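Long-range contacts in protein PTHB1 (Homo sapiens, PDB 4YD8), which serves as a subunit of the BBSome, a coat complex thought to sort specific membrane proteins to primary cilia: residues Q41-I45 and I55-H59; G152-I156 and V167-E171; D251-F257 and F294-S299. All coordinates share one frame. Residues are numbered along the deposited sequence.

Contact 1: residues Q41-I45 and I55-H59; sequences QDKII and IFSPH
Two neighbouring strands of a beta hairpin run antiparallel here, both in extended conformation, with Ile-44 opposite Phe-56 (CA-CA 5.0 Å) and Ile-45 opposite Ile-55 (4.5 Å). Ile-44 and Phe-56 form the hydrogen-bonded pair: Ile-44 N donates to Phe-56 O at 2.9 Å and Phe-56 N to Ile-44 O at 2.8 Å. The same carbonyl, Ile-44 O, also receives a CA-H...O contact from Ile-55 CA (3.2 Å). On one face Ile-44 (m, t) and Phe-56 (m) stand side by side, CB to CB 4.2 Å, and Ile-44 pushes its CD1 against Pro-58 CG at 3.8 Å, filling the notch between proline and phenylalanine. On the other face Ile-45 CG1 meets Ile-55 CG1 at 4.2 Å, while Lys-43 CB lies 3.9 Å from Ile-55 CG2. Lys-43 then curls back so that NZ donates to Gln-41 O (2.8 Å) and reaches Asp-35 in a salt bridge. Where the chains splay past the ladder, a water bridges Asp-42 O (2.7 Å) and Ser-57 OG (2.5 Å). These are the central strands of a four-stranded propeller blade, flanked by strands 29-32 and 72-77; the Ile-44, Phe-56 and Pro-58 face packs on strands 8-17 and 357-362 of the adjoining blade.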
ATOM      1  N   GLN A  41      15.514  -7.879  -4.883  1.00 27.22           N
ATOM      2  CA  GLN A  41      15.269  -7.375  -3.531  1.00 25.74           C
ATOM      3  C   GLN A  41      14.370  -6.144  -3.506  1.00 26.71           C
ATOM      4  O   GLN A  41      14.502  -5.247  -4.345  1.00 28.37           O
ATOM      5  CB  GLN A  41      16.598  -7.045  -2.851  1.00 29.70           C
ATOM      6  CG  GLN A  41      17.477  -8.255  -2.686  1.00 40.82           C
ATOM      7  CD  GLN A  41      16.904  -9.193  -1.663  1.00 48.63           C
ATOM      8  OE1 GLN A  41      16.817  -8.853  -0.481  1.00 45.10           O
ATOM      9  NE2 GLN A  41      16.478 -10.368  -2.107  1.00 58.83           N
ATOM     10  N   ASP A  42      13.472  -6.071  -2.524  1.00 25.24           N
ATOM     11  CA  ASP A  42      12.699  -4.845  -2.350  1.00 23.56           C
ATOM     12  C   ASP A  42      13.561  -3.734  -1.768  1.00 25.32           C
ATOM     13  O   ASP A  42      14.600  -3.990  -1.163  1.00 25.20           O
ATOM     14  CB  ASP A  42      11.486  -5.067  -1.440  1.00 22.95           C
ATOM     15  CG  ASP A  42      10.440  -5.937  -2.089  1.00 30.01           C
ATOM     16  OD1 ASP A  42      10.243  -5.784  -3.319  1.00 27.95           O
ATOM     17  OD2 ASP A  42       9.830  -6.765  -1.378  1.00 33.53           O
ATOM     18  N   LYS A  43      13.129  -2.502  -1.982  1.00 20.40           N
ATOM     19  CA  LYS A  43      13.661  -1.366  -1.241  1.00 21.64           C
ATOM     20  C   LYS A  43      12.496  -0.756  -0.482  1.00 23.27           C
ATOM     21  O   LYS A  43      11.352  -0.937  -0.881  1.00 22.03           O
ATOM     22  CB  LYS A  43      14.299  -0.325  -2.158  1.00 23.28           C
ATOM     23  CG  LYS A  43      15.656  -0.751  -2.701  1.00 32.51           C
ATOM     24  CD  LYS A  43      15.504  -1.735  -3.834  1.00 34.59           C
ATOM     25  CE  LYS A  43      16.822  -2.436  -4.132  1.00 32.68           C
ATOM     26  NZ  LYS A  43      16.580  -3.496  -5.136  1.00 29.97           N
ATOM     27  N   ILE A  44      12.787  -0.051   0.607  1.00 18.24           N
ATOM     28  CA  ILE A  44      11.741   0.636   1.359  1.00 18.75           C
ATOM     29  C   ILE A  44      11.635   2.053   0.811  1.00 20.91           C
ATOM     30  O   ILE A  44      12.635   2.784   0.778  1.00 22.67           O
ATOM     31  CB  ILE A  44      12.045   0.694   2.858  1.00 20.60           C
ATOM     32  CG1 ILE A  44      12.282  -0.705   3.430  1.00 21.88           C
ATOM     33  CG2 ILE A  44      10.925   1.381   3.624  1.00 19.22           C
ATOM     34  CD1 ILE A  44      12.823  -0.650   4.835  1.00 23.57           C
ATOM     35  N   ILE A  45      10.441   2.432   0.364  1.00 19.25           N
ATOM     36  CA  ILE A  45      10.206   3.798  -0.085  1.00 18.44           C
ATOM     37  C   ILE A  45       9.220   4.447   0.862  1.00 19.12           C
ATOM     38  O   ILE A  45       8.143   3.899   1.097  1.00 20.72           O
ATOM     39  CB  ILE A  45       9.629   3.876  -1.521  1.00 21.14           C
ATOM     40  CG1 ILE A  45      10.532   3.129  -2.508  1.00 25.64           C
ATOM     41  CG2 ILE A  45       9.423   5.356  -1.927  1.00 18.90           C
ATOM     42  CD1 ILE A  45      10.014   1.789  -2.912  1.00 27.85           C
ATOM     43  N   ILE A  55      14.475   6.491   0.206  1.00 24.09           N
ATOM     44  CA  ILE A  55      14.554   5.105  -0.237  1.00 20.04           C
ATOM     45  C   ILE A  55      15.675   4.397   0.527  1.00 20.62           C
ATOM     46  O   ILE A  55      16.805   4.891   0.568  1.00 22.81           O
ATOM     47  CB  ILE A  55      14.833   4.998  -1.749  1.00 23.68           C
ATOM     48  CG1 ILE A  55      13.781   5.778  -2.558  1.00 23.71           C
ATOM     49  CG2 ILE A  55      14.876   3.521  -2.183  1.00 21.57           C
ATOM     50  CD1 ILE A  55      14.045   5.729  -4.083  1.00 21.44           C
ATOM     51  N   PHE A  56      15.352   3.263   1.137  1.00 18.51           N
ATOM     52  CA  PHE A  56      16.315   2.502   1.947  1.00 19.25           C
ATOM     53  C   PHE A  56      16.537   1.097   1.411  1.00 24.31           C
ATOM     54  O   PHE A  56      15.624   0.458   0.890  1.00 23.39           O
ATOM     55  CB  PHE A  56      15.859   2.349   3.411  1.00 20.74           C
ATOM     56  CG  PHE A  56      15.703   3.642   4.161  1.00 23.23           C
ATOM     57  CD1 PHE A  56      14.505   4.338   4.123  1.00 27.58           C
ATOM     58  CD2 PHE A  56      16.755   4.149   4.927  1.00 27.59           C
ATOM     59  CE1 PHE A  56      14.352   5.523   4.827  1.00 24.25           C
ATOM     60  CE2 PHE A  56      16.609   5.334   5.636  1.00 27.58           C
ATOM     61  CZ  PHE A  56      15.399   6.027   5.577  1.00 26.61           C
ATOM     62  N   SER A  57      17.751   0.607   1.611  1.00 23.03           N
ATOM     63  CA  SER A  57      18.055  -0.811   1.449  1.00 25.89           C
ATOM     64  C   SER A  57      18.750  -1.248   2.733  1.00 25.22           C
ATOM     65  O   SER A  57      19.960  -1.197   2.831  1.00 27.50           O
ATOM     66  CB  SER A  57      18.931  -1.048   0.212  1.00 30.22           C
ATOM     67  OG  SER A  57      19.084  -2.432  -0.041  1.00 37.69           O
ATOM     68  N   PRO A  58      17.968  -1.635   3.742  1.00 28.20           N
ATOM     69  CA  PRO A  58      18.514  -1.844   5.092  1.00 28.83           C
ATOM     70  C   PRO A  58      19.411  -3.072   5.206  1.00 29.03           C
ATOM     71  O   PRO A  58      19.193  -4.083   4.540  1.00 28.11           O
ATOM     72  CB  PRO A  58      17.261  -2.016   5.962  1.00 32.23           C
ATOM     73  CG  PRO A  58      16.175  -2.381   5.016  1.00 36.15           C
ATOM     74  CD  PRO A  58      16.503  -1.747   3.702  1.00 25.75           C
ATOM     75  N   HIS A  59      20.414  -2.965   6.065  1.00 26.06           N
ATOM     76  CA  HIS A  59      21.318  -4.071   6.362  1.00 30.50           C
ATOM     77  C   HIS A  59      21.456  -4.172   7.868  1.00 32.50           C
ATOM     78  O   HIS A  59      21.431  -3.157   8.562  1.00 32.69           O
ATOM     79  CB  HIS A  59      22.693  -3.855   5.718  1.00 39.42           C
ATOM     80  CG  HIS A  59      22.667  -3.849   4.223  1.00 47.34           C
ATOM     81  ND1 HIS A  59      22.300  -2.742   3.489  1.00 50.09           N
ATOM     82  CD2 HIS A  59      22.961  -4.815   3.322  1.00 55.70           C
ATOM     83  CE1 HIS A  59      22.364  -3.027   2.201  1.00 54.22           C
ATOM     84  NE2 HIS A  59      22.760  -4.281   2.074  1.00 59.44           N
TER
HETATM   85  O   HOH W   1      16.997  -3.872   0.148  1.00 34.09           O

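Contact 2: residues G152-I156 and V167-E171; sequences GRDLI and VFEQE
One antiparallel bridge, Ile-156 with Phe-168 (CA-CA 5.2 Å), anchors this contact at the open end of the hairpin formed by strands 155-160 and 164-169, the middle strands of a four-stranded propeller blade. Ile-156 N donates to Phe-168 O (3.1 Å) and Phe-168 N to Ile-156 O (2.8 Å), both nearly linear. Ile-156 (m, t) and Phe-168 (m) project from the same face, and the Phe-168 ring goes on to meet those of His-133 and Tyr-173. Leu-155, m at chi1 and t at chi2, lays CD1 against Glu-169 CG (3.6 Å) and CD2 against Gln-170 CG (4.0 Å), so aliphatic parts of two polar residues cover it. Beyond the ladder Gln-170 has phi/psi of 52°/-116°, which turns the chain out of the strand. Its m, t side chain stretches back along the other segment until NE2 lies 3.3 Å from Arg-153 CB, Arg-153 itself being extended from a p chi1. Two waters span the widening gap: one links Gly-152 O (2.8 Å) with Gln-170 NE2 (3.0 Å), the other accepts weakly from Gln-170 N (3.0 Å) and donates to Asp-154 O (2.7 Å). The CA-CB bond of Asp-154 (chi1 m) is directed away from 167-171; its OD2 is hydrogen-bonded to Lys-89 N, and the side chain comes within about 3 Å of Gly-145, a position critical for protein stability. Gln-170 NE2 donates to Lys-89 O. The chemistry thus passes from direct backbone pairing to water-mediated and side-chain links, with Asp-154 and Gln-170 both fastened to the connection that follows strand 84-88 of the preceding blade.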
ATOM      1  N   GLY A 152       0.875  -5.261 -19.623  1.00 34.81           N
ATOM      2  CA  GLY A 152       2.207  -4.677 -19.643  1.00 33.02           C
ATOM      3  C   GLY A 152       2.291  -3.211 -19.256  1.00 30.82           C
ATOM      4  O   GLY A 152       3.301  -2.559 -19.471  1.00 30.34           O
ATOM      5  N   ARG A 153       1.224  -2.677 -18.683  1.00 27.41           N
ATOM      6  CA  ARG A 153       1.251  -1.285 -18.258  1.00 25.88           C
ATOM      7  C   ARG A 153       0.321  -1.084 -17.064  1.00 26.47           C
ATOM      8  O   ARG A 153      -0.721  -1.739 -16.955  1.00 29.23           O
ATOM      9  CB  ARG A 153       0.853  -0.362 -19.411  1.00 34.43           C
ATOM     10  CG  ARG A 153      -0.585  -0.513 -19.844  1.00 34.23           C
ATOM     11  CD  ARG A 153      -0.868   0.213 -21.156  1.00 49.31           C
ATOM     12  NE  ARG A 153      -2.309   0.411 -21.316  1.00 57.44           N
ATOM     13  CZ  ARG A 153      -2.867   1.264 -22.169  1.00 55.86           C
ATOM     14  NH1 ARG A 153      -2.104   2.008 -22.956  1.00 46.02           N
ATOM     15  NH2 ARG A 153      -4.189   1.374 -22.232  1.00 61.50           N
ATOM     16  N   ASP A 154       0.711  -0.191 -16.163  1.00 25.42           N
ATOM     17  CA  ASP A 154      -0.119   0.154 -15.010  1.00 24.12           C
ATOM     18  C   ASP A 154      -0.663   1.562 -15.183  1.00 24.76           C
ATOM     19  O   ASP A 154       0.101   2.521 -15.198  1.00 24.07           O
ATOM     20  CB  ASP A 154       0.681   0.045 -13.715  1.00 26.03           C
ATOM     21  CG  ASP A 154       0.924  -1.388 -13.314  1.00 32.10           C
ATOM     22  OD1 ASP A 154      -0.065  -2.155 -13.364  1.00 28.83           O
ATOM     23  OD2 ASP A 154       2.083  -1.753 -12.970  1.00 25.19           O
ATOM     24  N   LEU A 155      -1.976   1.672 -15.332  1.00 24.92           N
ATOM     25  CA  LEU A 155      -2.632   2.982 -15.384  1.00 22.76           C
ATOM     26  C   LEU A 155      -2.884   3.419 -13.949  1.00 27.27           C
ATOM     27  O   LEU A 155      -2.826   2.595 -13.047  1.00 23.15           O
ATOM     28  CB  LEU A 155      -3.930   2.902 -16.173  1.00 24.23           C
ATOM     29  CG  LEU A 155      -3.820   2.324 -17.589  1.00 29.06           C
ATOM     30  CD1 LEU A 155      -5.046   2.698 -18.411  1.00 31.81           C
ATOM     31  CD2 LEU A 155      -2.542   2.782 -18.268  1.00 35.43           C
ATOM     32  N   ILE A 156      -3.165   4.701 -13.734  1.00 23.05           N
ATOM     33  CA  ILE A 156      -3.318   5.228 -12.386  1.00 21.64           C
ATOM     34  C   ILE A 156      -4.681   5.903 -12.276  1.00 25.43           C
ATOM     35  O   ILE A 156      -5.131   6.565 -13.213  1.00 25.05           O
ATOM     36  CB  ILE A 156      -2.187   6.226 -12.038  1.00 25.08           C
ATOM     37  CG1 ILE A 156      -0.862   5.476 -11.794  1.00 23.35           C
ATOM     38  CG2 ILE A 156      -2.528   7.083 -10.812  1.00 26.31           C
ATOM     39  CD1 ILE A 156       0.336   6.394 -11.777  1.00 24.57           C
ATOM     40  N   VAL A 167      -8.567   9.235 -14.092  1.00 28.21           N
ATOM     41  CA  VAL A 167      -7.815   8.133 -14.668  1.00 28.36           C
ATOM     42  C   VAL A 167      -6.754   8.665 -15.608  1.00 31.40           C
ATOM     43  O   VAL A 167      -7.036   9.493 -16.482  1.00 31.19           O
ATOM     44  CB  VAL A 167      -8.742   7.151 -15.416  1.00 33.14           C
ATOM     45  CG1 VAL A 167      -7.930   6.087 -16.130  1.00 33.72           C
ATOM     46  CG2 VAL A 167      -9.742   6.518 -14.450  1.00 32.92           C
ATOM     47  N   PHE A 168      -5.529   8.192 -15.404  1.00 30.94           N
ATOM     48  CA  PHE A 168      -4.384   8.583 -16.209  1.00 30.06           C
ATOM     49  C   PHE A 168      -3.801   7.372 -16.918  1.00 31.62           C
ATOM     50  O   PHE A 168      -3.466   6.375 -16.282  1.00 29.79           O
ATOM     51  CB  PHE A 168      -3.312   9.243 -15.335  1.00 28.81           C
ATOM     52  CG  PHE A 168      -3.758  10.540 -14.715  1.00 28.38           C
ATOM     53  CD1 PHE A 168      -4.473  10.547 -13.526  1.00 30.62           C
ATOM     54  CD2 PHE A 168      -3.483  11.745 -15.339  1.00 30.64           C
ATOM     55  CE1 PHE A 168      -4.905  11.743 -12.969  1.00 32.64           C
ATOM     56  CE2 PHE A 168      -3.899  12.949 -14.782  1.00 35.33           C
ATOM     57  CZ  PHE A 168      -4.611  12.943 -13.593  1.00 35.00           C
ATOM     58  N   GLU A 169      -3.700   7.465 -18.240  1.00 26.07           N
ATOM     59  CA  GLU A 169      -3.099   6.412 -19.033  0.56 29.41           C
ATOM     60  C   GLU A 169      -1.621   6.752 -19.195  1.00 30.71           C
ATOM     61  O   GLU A 169      -1.210   7.319 -20.208  1.00 31.72           O
ATOM     62  CB  GLU A 169      -3.814   6.277 -20.384  0.56 30.96           C
ATOM     63  CG  GLU A 169      -5.268   5.833 -20.252  0.56 32.53           C
ATOM     64  CD  GLU A 169      -5.990   5.729 -21.589  0.56 42.36           C
ATOM     65  OE1 GLU A 169      -5.469   6.247 -22.599  0.56 51.53           O
ATOM     66  OE2 GLU A 169      -7.081   5.125 -21.627  0.56 42.13           O
ATOM     67  N   GLN A 170      -0.850   6.437 -18.157  1.00 27.71           N
ATOM     68  CA  GLN A 170       0.571   6.760 -18.091  1.00 24.37           C
ATOM     69  C   GLN A 170       0.775   8.254 -18.379  1.00 27.97           C
ATOM     70  O   GLN A 170       0.287   9.084 -17.614  1.00 28.93           O
ATOM     71  CB  GLN A 170       1.356   5.833 -19.033  1.00 28.54           C
ATOM     72  CG  GLN A 170       1.120   4.352 -18.621  1.00 28.99           C
ATOM     73  CD  GLN A 170       1.866   3.327 -19.459  1.00 35.01           C
ATOM     74  OE1 GLN A 170       1.775   3.321 -20.686  1.00 31.37           O
ATOM     75  NE2 GLN A 170       2.588   2.423 -18.786  1.00 26.72           N
ATOM     76  N   GLU A 171       1.471   8.604 -19.467  1.00 29.56           N
ATOM     77  CA  GLU A 171       1.790  10.007 -19.752  1.00 29.28           C
ATOM     78  C   GLU A 171       0.581  10.882 -20.098  1.00 32.67           C
ATOM     79  O   GLU A 171       0.724  12.096 -20.214  1.00 32.24           O
ATOM     80  CB  GLU A 171       2.788  10.121 -20.923  1.00 27.44           C
ATOM     81  CG  GLU A 171       4.192   9.557 -20.633  1.00 36.81           C
ATOM     82  CD  GLU A 171       4.272   8.044 -20.817  1.00 37.99           C
ATOM     83  OE1 GLU A 171       3.313   7.466 -21.367  1.00 36.45           O
ATOM     84  OE2 GLU A 171       5.292   7.438 -20.416  1.00 33.14           O
TER
HETATM   85  O   HOH W   2       4.162   0.081 -19.941  1.00 25.88           O
HETATM   86  O   HOH W   3      -0.122   5.202 -15.497  1.00 31.17           O

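Contact 3: residues D251-F257 and F294-S299; sequences DICIVSF and FLPYCS
Strands 251-255 and 294-298 run side by side at 11° between their directions, their axes 7.7 Å apart at closest approach. No hydrogen bond joins them directly; each strand hydrogen-bonds instead within its own sheet, to 263-268 and 306-311 respectively. Across the gap the CA atoms of Cys-253 and Leu-295 lie 7.2 Å apart, closing to 6.1 Å between those of Phe-257 and Ser-299. Asp-251, Cys-253 and Val-255 all point across: Asp-251 CB meets Phe-294 CE1 (3.7 Å), Cys-253 CB meets Phe-294 CZ (3.9 Å), Cys-253 SG touches Pro-296 CD (3.6 Å), and Val-255 CG1 approaches Pro-296 CB (4.1 Å). Phe-294, with chi1 at 90°, swings its ring towards strand 251-255. Two waters join Asp-251 OD2 to Phe-294 N and O. At the far end Phe-257 (m) lays its ring on the backbone, Cys-298 CA making a CH-pi contact 3.8 Å from the centroid. The arrangement is that of the innermost strands of successive blades, lining the central channel of a beta-propeller.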
ATOM      1  N   ASP A 251      -9.356   0.642   5.350  1.00 21.21           N
ATOM      2  CA  ASP A 251      -8.529   0.270   4.216  1.00 24.65           C
ATOM      3  C   ASP A 251      -9.200  -0.840   3.420  1.00 26.27           C
ATOM      4  O   ASP A 251     -10.065  -1.556   3.941  1.00 25.50           O
ATOM      5  CB  ASP A 251      -7.130  -0.177   4.712  1.00 23.24           C
ATOM      6  CG  ASP A 251      -6.062  -0.102   3.630  1.00 29.15           C
ATOM      7  OD1 ASP A 251      -6.360   0.430   2.540  1.00 25.85           O
ATOM      8  OD2 ASP A 251      -4.910  -0.549   3.881  1.00 27.51           O
ATOM      9  N   ILE A 252      -8.804  -0.958   2.154  1.00 24.62           N
ATOM     10  CA  ILE A 252      -9.172  -2.082   1.295  1.00 28.55           C
ATOM     11  C   ILE A 252      -7.909  -2.621   0.651  1.00 33.26           C
ATOM     12  O   ILE A 252      -7.048  -1.849   0.242  1.00 33.85           O
ATOM     13  CB  ILE A 252     -10.135  -1.690   0.159  1.00 35.92           C
ATOM     14  CG1 ILE A 252     -11.407  -1.069   0.689  1.00 39.48           C
ATOM     15  CG2 ILE A 252     -10.481  -2.901  -0.719  1.00 34.79           C
ATOM     16  CD1 ILE A 252     -12.121  -0.282  -0.405  1.00 41.25           C
ATOM     17  N   CYS A 253      -7.813  -3.938   0.545  1.00 25.99           N
ATOM     18  CA  CYS A 253      -6.666  -4.587  -0.087  1.00 26.57           C
ATOM     19  C   CYS A 253      -7.186  -5.730  -0.949  1.00 33.68           C
ATOM     20  O   CYS A 253      -7.848  -6.629  -0.434  1.00 35.98           O
ATOM     21  CB  CYS A 253      -5.695  -5.121   0.976  1.00 20.67           C
ATOM     22  SG  CYS A 253      -4.138  -5.794   0.251  1.00 41.35           S
ATOM     23  N   ILE A 254      -6.904  -5.715  -2.247  1.00 25.67           N
ATOM     24  CA  ILE A 254      -7.360  -6.819  -3.098  1.00 21.58           C
ATOM     25  C   ILE A 254      -6.199  -7.750  -3.400  1.00 28.94           C
ATOM     26  O   ILE A 254      -5.193  -7.311  -3.940  1.00 27.46           O
ATOM     27  CB  ILE A 254      -7.968  -6.314  -4.401  1.00 30.34           C
ATOM     28  CG1 ILE A 254      -9.176  -5.411  -4.083  1.00 32.79           C
ATOM     29  CG2 ILE A 254      -8.388  -7.492  -5.283  1.00 26.47           C
ATOM     30  CD1 ILE A 254      -9.748  -4.738  -5.274  1.00 41.42           C
ATOM     31  N   VAL A 255      -6.348  -9.029  -3.058  1.00 24.10           N
ATOM     32  CA  VAL A 255      -5.258 -10.001  -3.226  1.00 27.87           C
ATOM     33  C   VAL A 255      -5.727 -11.326  -3.832  1.00 35.36           C
ATOM     34  O   VAL A 255      -6.876 -11.725  -3.682  1.00 39.06           O
ATOM     35  CB  VAL A 255      -4.569 -10.333  -1.876  1.00 39.63           C
ATOM     36  CG1 VAL A 255      -4.075  -9.086  -1.182  1.00 33.83           C
ATOM     37  CG2 VAL A 255      -5.522 -11.072  -0.977  1.00 45.28           C
ATOM     38  N   SER A 256      -4.813 -12.011  -4.503  1.00 33.69           N
ATOM     39  CA  SER A 256      -5.040 -13.383  -4.944  1.00 47.16           C
ATOM     40  C   SER A 256      -3.759 -14.194  -4.764  1.00 50.31           C
ATOM     41  O   SER A 256      -2.692 -13.790  -5.229  1.00 54.63           O
ATOM     42  CB  SER A 256      -5.496 -13.421  -6.402  1.00 58.49           C
ATOM     43  OG  SER A 256      -5.537 -14.753  -6.880  1.00 67.56           O
ATOM     44  N   PHE A 257      -3.861 -15.328  -4.081  1.00 53.44           N
ATOM     45  CA  PHE A 257      -2.691 -16.164  -3.819  1.00 57.95           C
ATOM     46  C   PHE A 257      -2.872 -17.598  -4.324  1.00 63.98           C
ATOM     47  O   PHE A 257      -3.456 -17.834  -5.382  1.00 68.22           O
ATOM     48  CB  PHE A 257      -2.378 -16.184  -2.320  1.00 52.71           C
ATOM     49  CG  PHE A 257      -1.870 -14.876  -1.787  1.00 46.21           C
ATOM     50  CD1 PHE A 257      -0.698 -14.330  -2.269  1.00 47.22           C
ATOM     51  CD2 PHE A 257      -2.565 -14.197  -0.797  1.00 47.29           C
ATOM     52  CE1 PHE A 257      -0.225 -13.125  -1.779  1.00 50.82           C
ATOM     53  CE2 PHE A 257      -2.095 -12.991  -0.297  1.00 46.30           C
ATOM     54  CZ  PHE A 257      -0.925 -12.454  -0.790  1.00 50.67           C
ATOM     55  N   PHE A 294      -3.559  -2.891   8.130  1.00 18.29           N
ATOM     56  CA  PHE A 294      -3.554  -4.341   7.859  1.00 19.91           C
ATOM     57  C   PHE A 294      -2.911  -4.677   6.523  1.00 22.96           C
ATOM     58  O   PHE A 294      -2.606  -3.782   5.723  1.00 21.62           O
ATOM     59  CB  PHE A 294      -5.013  -4.850   8.023  1.00 26.40           C
ATOM     60  CG  PHE A 294      -5.880  -4.833   6.771  1.00 24.04           C
ATOM     61  CD1 PHE A 294      -5.767  -3.819   5.813  1.00 23.03           C
ATOM     62  CD2 PHE A 294      -6.749  -5.895   6.515  1.00 23.52           C
ATOM     63  CE1 PHE A 294      -6.581  -3.818   4.654  1.00 25.06           C
ATOM     64  CE2 PHE A 294      -7.595  -5.879   5.399  1.00 26.65           C
ATOM     65  CZ  PHE A 294      -7.489  -4.862   4.455  1.00 25.58           C
ATOM     66  N   LEU A 295      -2.649  -5.963   6.319  1.00 20.97           N
ATOM     67  CA  LEU A 295      -2.075  -6.450   5.080  1.00 24.51           C
ATOM     68  C   LEU A 295      -2.300  -7.952   4.954  1.00 21.77           C
ATOM     69  O   LEU A 295      -1.608  -8.734   5.614  1.00 23.81           O
ATOM     70  CB  LEU A 295      -0.561  -6.160   5.010  1.00 21.99           C
ATOM     71  CG  LEU A 295       0.042  -6.604   3.674  1.00 26.05           C
ATOM     72  CD1 LEU A 295      -0.291  -5.582   2.586  1.00 28.64           C
ATOM     73  CD2 LEU A 295       1.541  -6.839   3.777  1.00 29.16           C
ATOM     74  N   PRO A 296      -3.262  -8.364   4.106  1.00 24.52           N
ATOM     75  CA  PRO A 296      -3.333  -9.764   3.667  1.00 23.16           C
ATOM     76  C   PRO A 296      -2.081 -10.048   2.847  1.00 26.31           C
ATOM     77  O   PRO A 296      -1.939  -9.418   1.793  1.00 24.56           O
ATOM     78  CB  PRO A 296      -4.593  -9.822   2.782  1.00 22.39           C
ATOM     79  CG  PRO A 296      -5.317  -8.519   3.034  1.00 27.05           C
ATOM     80  CD  PRO A 296      -4.259  -7.520   3.424  1.00 26.12           C
ATOM     81  N   TYR A 297      -1.192 -10.926   3.309  1.00 25.46           N
ATOM     82  CA  TYR A 297       0.180 -10.938   2.774  1.00 27.18           C
ATOM     83  C   TYR A 297       0.644 -12.263   2.209  1.00 27.88           C
ATOM     84  O   TYR A 297       1.649 -12.305   1.504  1.00 28.01           O
ATOM     85  CB  TYR A 297       1.181 -10.489   3.856  1.00 26.51           C
ATOM     86  CG  TYR A 297       1.375 -11.480   5.001  1.00 26.46           C
ATOM     87  CD1 TYR A 297       0.506 -11.484   6.086  1.00 29.79           C
ATOM     88  CD2 TYR A 297       2.436 -12.386   5.007  1.00 27.50           C
ATOM     89  CE1 TYR A 297       0.668 -12.379   7.140  1.00 30.06           C
ATOM     90  CE2 TYR A 297       2.612 -13.294   6.066  1.00 27.46           C
ATOM     91  CZ  TYR A 297       1.719 -13.279   7.128  1.00 32.40           C
ATOM     92  OH  TYR A 297       1.854 -14.163   8.176  1.00 35.39           O
ATOM     93  N   CYS A 298      -0.061 -13.352   2.505  1.00 25.73           N
ATOM     94  CA  CYS A 298       0.329 -14.636   1.925  1.00 33.18           C
ATOM     95  C   CYS A 298      -0.730 -15.690   2.168  1.00 36.84           C
ATOM     96  O   CYS A 298      -1.680 -15.486   2.933  1.00 32.74           O
ATOM     97  CB  CYS A 298       1.668 -15.128   2.487  1.00 37.94           C
ATOM     98  SG  CYS A 298       1.578 -16.000   4.086  1.00 36.91           S
ATOM     99  N   SER A 299      -0.552 -16.823   1.505  1.00 29.44           N
ATOM    100  CA  SER A 299      -1.347 -18.001   1.797  1.00 34.45           C
ATOM    101  C   SER A 299      -0.416 -19.151   2.126  1.00 40.12           C
ATOM    102  O   SER A 299       0.466 -19.473   1.328  1.00 40.45           O
ATOM    103  CB  SER A 299      -2.248 -18.363   0.621  1.00 34.60           C
ATOM    104  OG  SER A 299      -2.756 -19.673   0.802  1.00 40.26           O
TER
HETATM  105  O   HOH W   4      -3.975  -0.550   6.318  1.00 25.15           O
HETATM  106  O   HOH W   5      -2.843  -2.698   3.254  1.00 38.94           O

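How the contacts relate
Along the chain the three contacts follow one another in series, contact 1 closing before contact 2 opens and contact 2 before contact 3. They are spread around the ring of the seven-bladed propeller, their centres 21 to 25 Å apart; none touches another, and the closest approach is about 10 Å between the nearest atoms of contacts 1 and 3. Contacts 1 and 2 occupy equivalent places, each pairing the two middle strands of a four-stranded blade, whereas contact 3 spans two consecutive blades. Together they represent hydrogen-bonded pairing within blades and side-chain packing between blades; the ring of this N-terminal domain is itself closed where strand 8-17 pairs with 357-362.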